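Local coordinates for protein kallistatin (PDB 6F4V) that inhibits tissue kallikrein as a secreted serpin, forming an equimolar, heat- and SDS-stable complex with the protease that cleaves it at its reactive site, at residues F169-F177 with M222-F232; I5-R15 with L56-T64. All coordinates share one frame; numbering follows the deposited sequence. Where two conformers were deposited one is given.

Interaction 1: F169-F177 with M222-F232; sequences FKALWEKPF and MDYKGDATVFF. With NA (sodium ion), chain J.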
# COMPACT_ATOMS: atom_id res chain seq x y z
N PHE A 169 -1.84 -2.62 9.84
CA PHE A 169 -3.28 -2.64 9.79
C PHE A 169 -3.77 -3.98 10.29
O PHE A 169 -3.44 -5.02 9.72
CB PHE A 169 -3.73 -2.45 8.34
CG PHE A 169 -5.21 -2.55 8.11
CD1 PHE A 169 -6.01 -1.46 8.30
CD2 PHE A 169 -5.78 -3.72 7.67
CE1 PHE A 169 -7.38 -1.52 8.06
CE2 PHE A 169 -7.16 -3.79 7.41
CZ PHE A 169 -7.95 -2.68 7.61
N LYS A 170 -4.61 -3.97 11.32
CA LYS A 170 -5.22 -5.21 11.80
C LYS A 170 -6.64 -4.87 12.18
O LYS A 170 -6.88 -3.96 13.01
CB LYS A 170 -4.43 -5.81 12.98
CG LYS A 170 -5.00 -7.17 13.42
CD LYS A 170 -4.05 -7.97 14.33
CE LYS A 170 -3.71 -7.33 15.64
NZ LYS A 170 -2.66 -8.15 16.38
N ALA A 171 -7.58 -5.57 11.57
CA ALA A 171 -8.97 -5.20 11.67
C ALA A 171 -9.86 -6.41 11.66
O ALA A 171 -9.72 -7.30 10.84
CB ALA A 171 -9.35 -4.30 10.49
N LEU A 172 -10.82 -6.41 12.56
CA LEU A 172 -11.83 -7.46 12.62
C LEU A 172 -12.93 -7.28 11.57
O LEU A 172 -13.37 -6.14 11.32
CB LEU A 172 -12.51 -7.44 13.99
CG LEU A 172 -11.66 -7.80 15.21
CD1 LEU A 172 -12.42 -7.37 16.46
CD2 LEU A 172 -11.32 -9.27 15.23
N TRP A 173 -13.42 -8.38 11.01
CA TRP A 173 -14.61 -8.33 10.14
C TRP A 173 -15.82 -7.87 10.94
O TRP A 173 -16.00 -8.33 12.07
CB TRP A 173 -14.95 -9.72 9.60
CG TRP A 173 -13.93 -10.39 8.80
CD1 TRP A 173 -13.38 -11.59 9.03
CD2 TRP A 173 -13.36 -9.91 7.58
NE1 TRP A 173 -12.50 -11.92 8.03
CE2 TRP A 173 -12.45 -10.88 7.13
CE3 TRP A 173 -13.55 -8.75 6.81
CZ2 TRP A 173 -11.71 -10.73 5.94
CZ3 TRP A 173 -12.80 -8.60 5.62
CH2 TRP A 173 -11.90 -9.58 5.22
N GLU A 174 -16.69 -7.03 10.38
CA GLU A 174 -18.03 -6.89 10.97
C GLU A 174 -18.78 -8.23 10.94
O GLU A 174 -19.54 -8.52 11.86
CB GLU A 174 -18.89 -5.85 10.24
CG GLU A 174 -18.49 -4.42 10.54
CD GLU A 174 -19.00 -3.89 11.87
OE1 GLU A 174 -18.86 -2.67 12.10
OE2 GLU A 174 -19.53 -4.67 12.68
N LYS A 175 -18.56 -9.01 9.88
CA LYS A 175 -19.26 -10.29 9.66
C LYS A 175 -18.23 -11.44 9.52
O LYS A 175 -17.86 -11.84 8.40
CB LYS A 175 -20.13 -10.18 8.41
CG LYS A 175 -21.29 -9.19 8.52
CD LYS A 175 -21.77 -8.74 7.15
CE LYS A 175 -22.72 -7.54 7.24
NZ LYS A 175 -24.09 -8.00 7.54
N PRO A 176 -17.74 -11.93 10.66
CA PRO A 176 -16.70 -12.94 10.61
C PRO A 176 -17.19 -14.33 10.22
O PRO A 176 -18.41 -14.58 10.18
CB PRO A 176 -16.16 -12.97 12.04
CG PRO A 176 -17.30 -12.54 12.90
CD PRO A 176 -18.11 -11.57 12.05
N PHE A 177 -16.23 -15.19 9.93
CA PHE A 177 -16.46 -16.57 9.55
C PHE A 177 -16.29 -17.44 10.81
O PHE A 177 -15.59 -17.05 11.75
CB PHE A 177 -15.47 -17.03 8.49
CG PHE A 177 -15.49 -16.22 7.22
CD1 PHE A 177 -14.84 -14.98 7.14
CD2 PHE A 177 -16.13 -16.70 6.09
CE1 PHE A 177 -14.87 -14.24 5.97
CE2 PHE A 177 -16.16 -15.96 4.92
CZ PHE A 177 -15.52 -14.73 4.86
N MET A 222 -16.65 -5.93 2.05
CA MET A 222 -16.78 -6.36 3.43
C MET A 222 -16.29 -5.26 4.36
O MET A 222 -15.22 -4.66 4.16
CB MET A 222 -16.01 -7.65 3.69
CG MET A 222 -16.63 -8.85 3.03
SD MET A 222 -15.71 -10.37 3.35
CE MET A 222 -16.17 -10.64 5.06
N ASP A 223 -17.09 -4.99 5.37
CA ASP A 223 -16.75 -3.95 6.32
C ASP A 223 -15.92 -4.54 7.43
O ASP A 223 -16.13 -5.69 7.83
CB ASP A 223 -18.03 -3.28 6.88
CG ASP A 223 -18.74 -2.42 5.81
OD1 ASP A 223 -18.06 -1.69 5.07
OD2 ASP A 223 -19.95 -2.56 5.61
N TYR A 224 -14.99 -3.74 7.92
CA TYR A 224 -14.28 -4.01 9.16
C TYR A 224 -14.94 -3.25 10.31
O TYR A 224 -15.69 -2.29 10.10
CB TYR A 224 -12.84 -3.57 9.05
CG TYR A 224 -12.04 -4.31 8.00
CD1 TYR A 224 -11.70 -5.66 8.17
CD2 TYR A 224 -11.64 -3.68 6.83
CE1 TYR A 224 -10.96 -6.34 7.24
CE2 TYR A 224 -10.92 -4.37 5.86
CZ TYR A 224 -10.55 -5.67 6.08
OH TYR A 224 -9.83 -6.35 5.12
N LYS A 225 -14.66 -3.68 11.53
CA LYS A 225 -15.03 -2.91 12.72
C LYS A 225 -14.06 -1.74 12.80
O LYS A 225 -12.86 -1.95 13.01
CB LYS A 225 -14.98 -3.78 13.97
CG LYS A 225 -16.06 -4.84 13.91
CD LYS A 225 -16.11 -5.69 15.17
CE LYS A 225 -17.09 -6.83 14.98
NZ LYS A 225 -17.19 -7.64 16.22
N GLY A 226 -14.57 -0.53 12.63
CA GLY A 226 -13.76 0.68 12.45
C GLY A 226 -13.89 1.25 11.05
O GLY A 226 -14.71 0.81 10.27
N ASP A 227 -13.09 2.24 10.73
CA ASP A 227 -13.32 3.05 9.54
C ASP A 227 -12.53 2.48 8.37
O ASP A 227 -11.64 3.16 7.82
CB ASP A 227 -12.95 4.49 9.81
CG ASP A 227 -13.84 5.13 10.88
OD1 ASP A 227 -15.00 4.73 11.00
OD2 ASP A 227 -13.36 6.07 11.56
N ALA A 228 -12.82 1.24 8.01
CA ALA A 228 -12.17 0.61 6.85
C ALA A 228 -13.08 -0.39 6.21
O ALA A 228 -13.93 -0.98 6.87
CB ALA A 228 -10.84 -0.02 7.24
N THR A 229 -12.86 -0.62 4.93
CA THR A 229 -13.58 -1.62 4.16
C THR A 229 -12.59 -2.32 3.24
O THR A 229 -11.49 -1.82 3.01
CB THR A 229 -14.64 -0.97 3.24
OG1 THR A 229 -14.03 0.08 2.46
CG2 THR A 229 -15.75 -0.39 4.04
N VAL A 230 -13.00 -3.44 2.70
CA VAL A 230 -12.23 -4.11 1.65
C VAL A 230 -13.18 -4.47 0.52
O VAL A 230 -14.26 -5.01 0.75
CB VAL A 230 -11.45 -5.35 2.18
CG1 VAL A 230 -12.35 -6.40 2.81
CG2 VAL A 230 -10.60 -6.00 1.09
N PHE A 231 -12.73 -4.22 -0.71
CA PHE A 231 -13.36 -4.73 -1.90
C PHE A 231 -12.59 -5.95 -2.39
O PHE A 231 -11.37 -5.88 -2.64
CB PHE A 231 -13.37 -3.67 -3.00
CG PHE A 231 -14.10 -2.42 -2.62
CD1 PHE A 231 -13.50 -1.46 -1.84
CD2 PHE A 231 -15.40 -2.21 -3.06
CE1 PHE A 231 -14.17 -0.31 -1.48
CE2 PHE A 231 -16.08 -1.03 -2.73
CZ PHE A 231 -15.47 -0.10 -1.92
N PHE A 232 -13.33 -7.06 -2.55
CA PHE A 232 -12.86 -8.23 -3.20
C PHE A 232 -13.57 -8.29 -4.56
O PHE A 232 -14.80 -8.42 -4.64
CB PHE A 232 -13.18 -9.50 -2.38
CG PHE A 232 -12.40 -9.62 -1.08
CD1 PHE A 232 -11.03 -9.81 -1.08
CD2 PHE A 232 -13.05 -9.56 0.14
CE1 PHE A 232 -10.34 -9.98 0.12
CE2 PHE A 232 -12.36 -9.71 1.33
CZ PHE A 232 -11.00 -9.90 1.32
NA NA J . -16.75 -0.36 9.89
O HOH W 1 -17.42 -0.25 12.27
O HOH W 2 -18.87 -1.25 9.79
O HOH W 3 -17.65 -7.93 7.40
O HOH W 4 -16.48 -0.08 7.58
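Tyr224 lies between two aromatic residues of 169-177. Phe169 meets it edge to face, its CZ above the tyrosine ring 3.8 Å from Tyr224 CE2, with the two planes at 78°. Trp173 instead runs alongside, pointing the same way; its six-membered ring is nearly parallel to the phenol but slid off it, so the two barely overlap, and the closest atoms are Trp173 CZ3 and Tyr224 CE1 at 3.3 Å. With CG beside its own backbone N (chi1 -60°), Trp173 swings its indole back to Met222-Phe232, although its CB leads away. Met222 covers one indole face: the bend at chi3 (74°) brings CE to 3.9 Å from the centroid of the six-membered ring, with SD also above it, a Met-aromatic contact. Val230 CG1 meets the indole edge at CZ3, and Trp173 CH2 reaches the edge of Phe232. Trp173 NE1 is bonded to Asp325 O, in the turn before strand 328-340, and Tyr224 OH to Thr329 OG1 on that strand.

Two backbone bonds flank the Trp173-Tyr224 bridge: Lys225 N to Leu172 O (2.8 Å) and Glu174 N to Asp223 O (2.9 Å). On the outer side a sodium ion takes Tyr224 O at 2.2 Å, Gly226 O and three waters, two of which donate to Glu174 OE1. The chemistry thus divides: aromatic rings and the Met222 thioether pack inside, while outside carbonyl oxygens and water-linked carboxylate oxygen face the cation, whose positive charge probably favours an ionised Glu174.

Interaction 2: I5-R15 with L56-T64; sequences IAPANADFAFR and LEGLGFNLT. With EDO (1,2-ethanediol), chain D.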
# COMPACT_ATOMS: atom_id res chain seq x y z
N ILE A 5 -6.00 15.57 -0.90
CA ILE A 5 -4.97 14.68 -1.47
C ILE A 5 -5.51 13.32 -1.89
O ILE A 5 -4.77 12.52 -2.45
CB ILE A 5 -3.74 14.53 -0.54
CG1 ILE A 5 -4.05 13.85 0.78
CG2 ILE A 5 -3.11 15.92 -0.33
CD1 ILE A 5 -2.80 13.45 1.52
N ALA A 6 -6.79 13.05 -1.62
CA ALA A 6 -7.37 11.72 -1.87
C ALA A 6 -7.35 11.37 -3.37
O ALA A 6 -6.99 10.25 -3.70
CB ALA A 6 -8.77 11.60 -1.29
N PRO A 7 -7.69 12.33 -4.27
CA PRO A 7 -7.66 12.00 -5.70
C PRO A 7 -6.28 11.59 -6.20
O PRO A 7 -6.17 10.59 -6.91
CB PRO A 7 -8.14 13.31 -6.38
CG PRO A 7 -9.06 13.92 -5.34
CD PRO A 7 -8.28 13.67 -4.06
N ALA A 8 -5.24 12.36 -5.85
CA ALA A 8 -3.88 12.04 -6.30
C ALA A 8 -3.40 10.70 -5.74
O ALA A 8 -2.85 9.87 -6.47
CB ALA A 8 -2.91 13.11 -5.89
N ASN A 9 -3.63 10.47 -4.45
CA ASN A 9 -3.20 9.21 -3.85
C ASN A 9 -3.83 7.98 -4.52
O ASN A 9 -3.16 6.96 -4.71
CB ASN A 9 -3.46 9.22 -2.33
CG ASN A 9 -2.47 10.08 -1.56
OD1 ASN A 9 -1.43 10.49 -2.09
ND2 ASN A 9 -2.78 10.34 -0.27
N ALA A 10 -5.12 8.06 -4.85
CA ALA A 10 -5.81 6.97 -5.53
C ALA A 10 -5.29 6.79 -6.96
O ALA A 10 -5.12 5.66 -7.41
CB ALA A 10 -7.31 7.18 -5.52
N ASP A 11 -5.04 7.89 -7.65
CA ASP A 11 -4.46 7.86 -9.00
C ASP A 11 -3.15 7.14 -8.97
O ASP A 11 -2.91 6.30 -9.81
CB ASP A 11 -4.30 9.30 -9.54
CG ASP A 11 -3.49 9.39 -10.85
OD1 ASP A 11 -4.06 9.00 -11.87
OD2 ASP A 11 -2.30 9.83 -10.85
N PHE A 12 -2.27 7.51 -8.04
CA PHE A 12 -0.99 6.83 -7.92
C PHE A 12 -1.16 5.34 -7.65
O PHE A 12 -0.49 4.50 -8.29
CB PHE A 12 -0.13 7.45 -6.83
CG PHE A 12 1.18 6.77 -6.68
CD1 PHE A 12 2.18 6.95 -7.63
CD2 PHE A 12 1.41 5.90 -5.64
CE1 PHE A 12 3.39 6.30 -7.53
CE2 PHE A 12 2.64 5.24 -5.53
CZ PHE A 12 3.64 5.46 -6.48
N ALA A 13 -2.05 5.01 -6.69
CA ALA A 13 -2.33 3.60 -6.35
C ALA A 13 -2.61 2.74 -7.55
O ALA A 13 -1.97 1.68 -7.76
CB ALA A 13 -3.47 3.49 -5.38
N PHE A 14 -3.54 3.21 -8.38
CA PHE A 14 -3.95 2.44 -9.54
C PHE A 14 -2.96 2.47 -10.72
O PHE A 14 -2.86 1.50 -11.46
CB PHE A 14 -5.39 2.77 -9.93
CG PHE A 14 -6.39 2.27 -8.91
CD1 PHE A 14 -6.66 0.91 -8.79
CD2 PHE A 14 -7.01 3.14 -8.01
CE1 PHE A 14 -7.54 0.42 -7.82
CE2 PHE A 14 -7.88 2.65 -7.03
CZ PHE A 14 -8.16 1.30 -6.95
N ARG A 15 -2.19 3.55 -10.84
CA ARG A 15 -1.09 3.60 -11.81
C ARG A 15 -0.01 2.59 -11.46
O ARG A 15 0.51 1.88 -12.35
CB ARG A 15 -0.49 5.01 -11.93
CG ARG A 15 -1.29 5.95 -12.86
CD ARG A 15 -0.51 7.20 -13.21
NE ARG A 15 -0.38 8.06 -12.06
CZ ARG A 15 0.75 8.43 -11.44
NH1 ARG A 15 1.96 8.11 -11.88
NH2 ARG A 15 0.63 9.20 -10.37
N LEU A 56 6.20 15.31 -6.64
CA LEU A 56 4.78 15.49 -6.33
C LEU A 56 3.91 15.22 -7.53
O LEU A 56 2.86 14.60 -7.38
CB LEU A 56 4.49 16.87 -5.76
CG LEU A 56 5.18 17.13 -4.41
CD1 LEU A 56 4.83 18.51 -3.90
CD2 LEU A 56 4.82 16.07 -3.39
N GLU A 57 4.37 15.60 -8.73
CA GLU A 57 3.61 15.28 -9.96
C GLU A 57 3.57 13.79 -10.26
O GLU A 57 2.53 13.30 -10.65
CB GLU A 57 4.14 16.06 -11.18
CG GLU A 57 3.71 17.50 -11.05
CD GLU A 57 4.42 18.47 -11.99
OE1 GLU A 57 5.48 18.12 -12.56
OE2 GLU A 57 3.90 19.60 -12.09
N GLY A 58 4.68 13.10 -10.04
CA GLY A 58 4.74 11.65 -10.16
C GLY A 58 3.73 10.94 -9.25
O GLY A 58 3.16 9.90 -9.62
N LEU A 59 3.53 11.51 -8.07
CA LEU A 59 2.56 11.00 -7.10
C LEU A 59 1.13 11.37 -7.43
O LEU A 59 0.21 11.03 -6.67
CB LEU A 59 2.91 11.51 -5.70
CG LEU A 59 4.17 10.91 -5.12
CD1 LEU A 59 4.52 11.62 -3.82
CD2 LEU A 59 3.98 9.40 -4.91
N GLY A 60 0.93 12.13 -8.51
CA GLY A 60 -0.39 12.46 -9.01
C GLY A 60 -0.91 13.82 -8.61
O GLY A 60 -2.05 14.16 -8.93
N PHE A 61 -0.10 14.65 -7.95
CA PHE A 61 -0.61 15.93 -7.47
C PHE A 61 -0.63 16.94 -8.60
O PHE A 61 0.30 16.98 -9.40
CB PHE A 61 0.20 16.42 -6.26
CG PHE A 61 0.00 15.57 -5.08
CD1 PHE A 61 -1.20 15.62 -4.40
CD2 PHE A 61 0.96 14.65 -4.69
CE1 PHE A 61 -1.42 14.80 -3.33
CE2 PHE A 61 0.72 13.79 -3.63
CZ PHE A 61 -0.48 13.86 -2.95
N ASN A 62 -1.72 17.70 -8.69
CA ASN A 62 -1.86 18.75 -9.69
C ASN A 62 -1.48 20.03 -8.97
O ASN A 62 -2.25 20.56 -8.15
CB ASN A 62 -3.28 18.80 -10.25
CG ASN A 62 -3.45 19.87 -11.31
OD1 ASN A 62 -2.69 20.84 -11.37
ND2 ASN A 62 -4.48 19.71 -12.15
N LEU A 63 -0.29 20.52 -9.28
CA LEU A 63 0.25 21.68 -8.60
C LEU A 63 -0.29 23.01 -9.14
O LEU A 63 0.13 24.04 -8.67
CB LEU A 63 1.78 21.64 -8.63
CG LEU A 63 2.39 20.37 -8.03
CD1 LEU A 63 3.90 20.39 -8.16
CD2 LEU A 63 1.96 20.20 -6.57
N THR A 64 -1.21 22.97 -10.11
CA THR A 64 -2.03 24.14 -10.46
C THR A 64 -3.22 24.28 -9.53
O THR A 64 -3.71 25.37 -9.32
CB THR A 64 -2.50 24.04 -11.93
OG1 THR A 64 -1.35 24.11 -12.79
CG2 THR A 64 -3.41 25.18 -12.30
C1 EDO D . -5.26 12.92 -10.24
O1 EDO D . -3.84 12.71 -10.22
C2 EDO D . -5.68 13.99 -9.24
O2 EDO D . -5.06 15.26 -9.53
O HOH W 5 0.28 9.87 -4.15
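Ala8 packs its methyl over one face of the Phe61 ring, CB lying 3.6 Å from the ring centroid, while Ile5 closes on Phe61 CE1 with CG2. Farther along helix 6-23, Phe12 receives Leu59 CD2 almost squarely above its ring centre, 4.0 Å from the centroid. With chi1 at 180°, the Phe12 ring swings beside its own carbonyl carbon, toward Leu59. Between these apolar pairs a water donates to both Asn9 OD1 and Leu59 O, bridging the helix and the turn.

The other side is polar and partly open to solvent. Arg15 NH2 gives Gly58 O a 2.7 Å bond from above the carbonyl plane, supplemented by a weak one from NH1, while NE and NH2 both grip Asp11 OD2 in a side-on salt bridge. A leucine in place of Arg15 would probably leave Gly58 O and the Asp11 carboxylate without these donors and loosen the turn's hold on the helix. Nearby, a 1,2-ethanediol, presumably a crystallisation additive, donates through O1 to Gly60 O at 2.6 Å. Gly60, with positive phi (99°), ends helix 49-58 in a Schellman motif, and the contact is that of a helix C-terminus docked against the N-terminal helix of the serpin fold.

In the fold
From the N terminus, helix 6-23 starts the chain, and interaction 2 brings the end of helix 49-58 and the turn after it back onto its first turns, closing a loop that is largely helical and includes helix 33-44. The chain then passes through helix 68-83 and into the large mixed sheet. Where strand 159-172 of that sheet ends, interaction 1 opens; its loop, rich in strand and without helix, returns at the hairpin of strands 217-223 and 228-235, tying the large sheet to the four-stranded one. The two loops follow in series, neither nesting nor crossing. The centres of interaction 1 and interaction 2 are about 26 Å apart, and the two contacts do not touch.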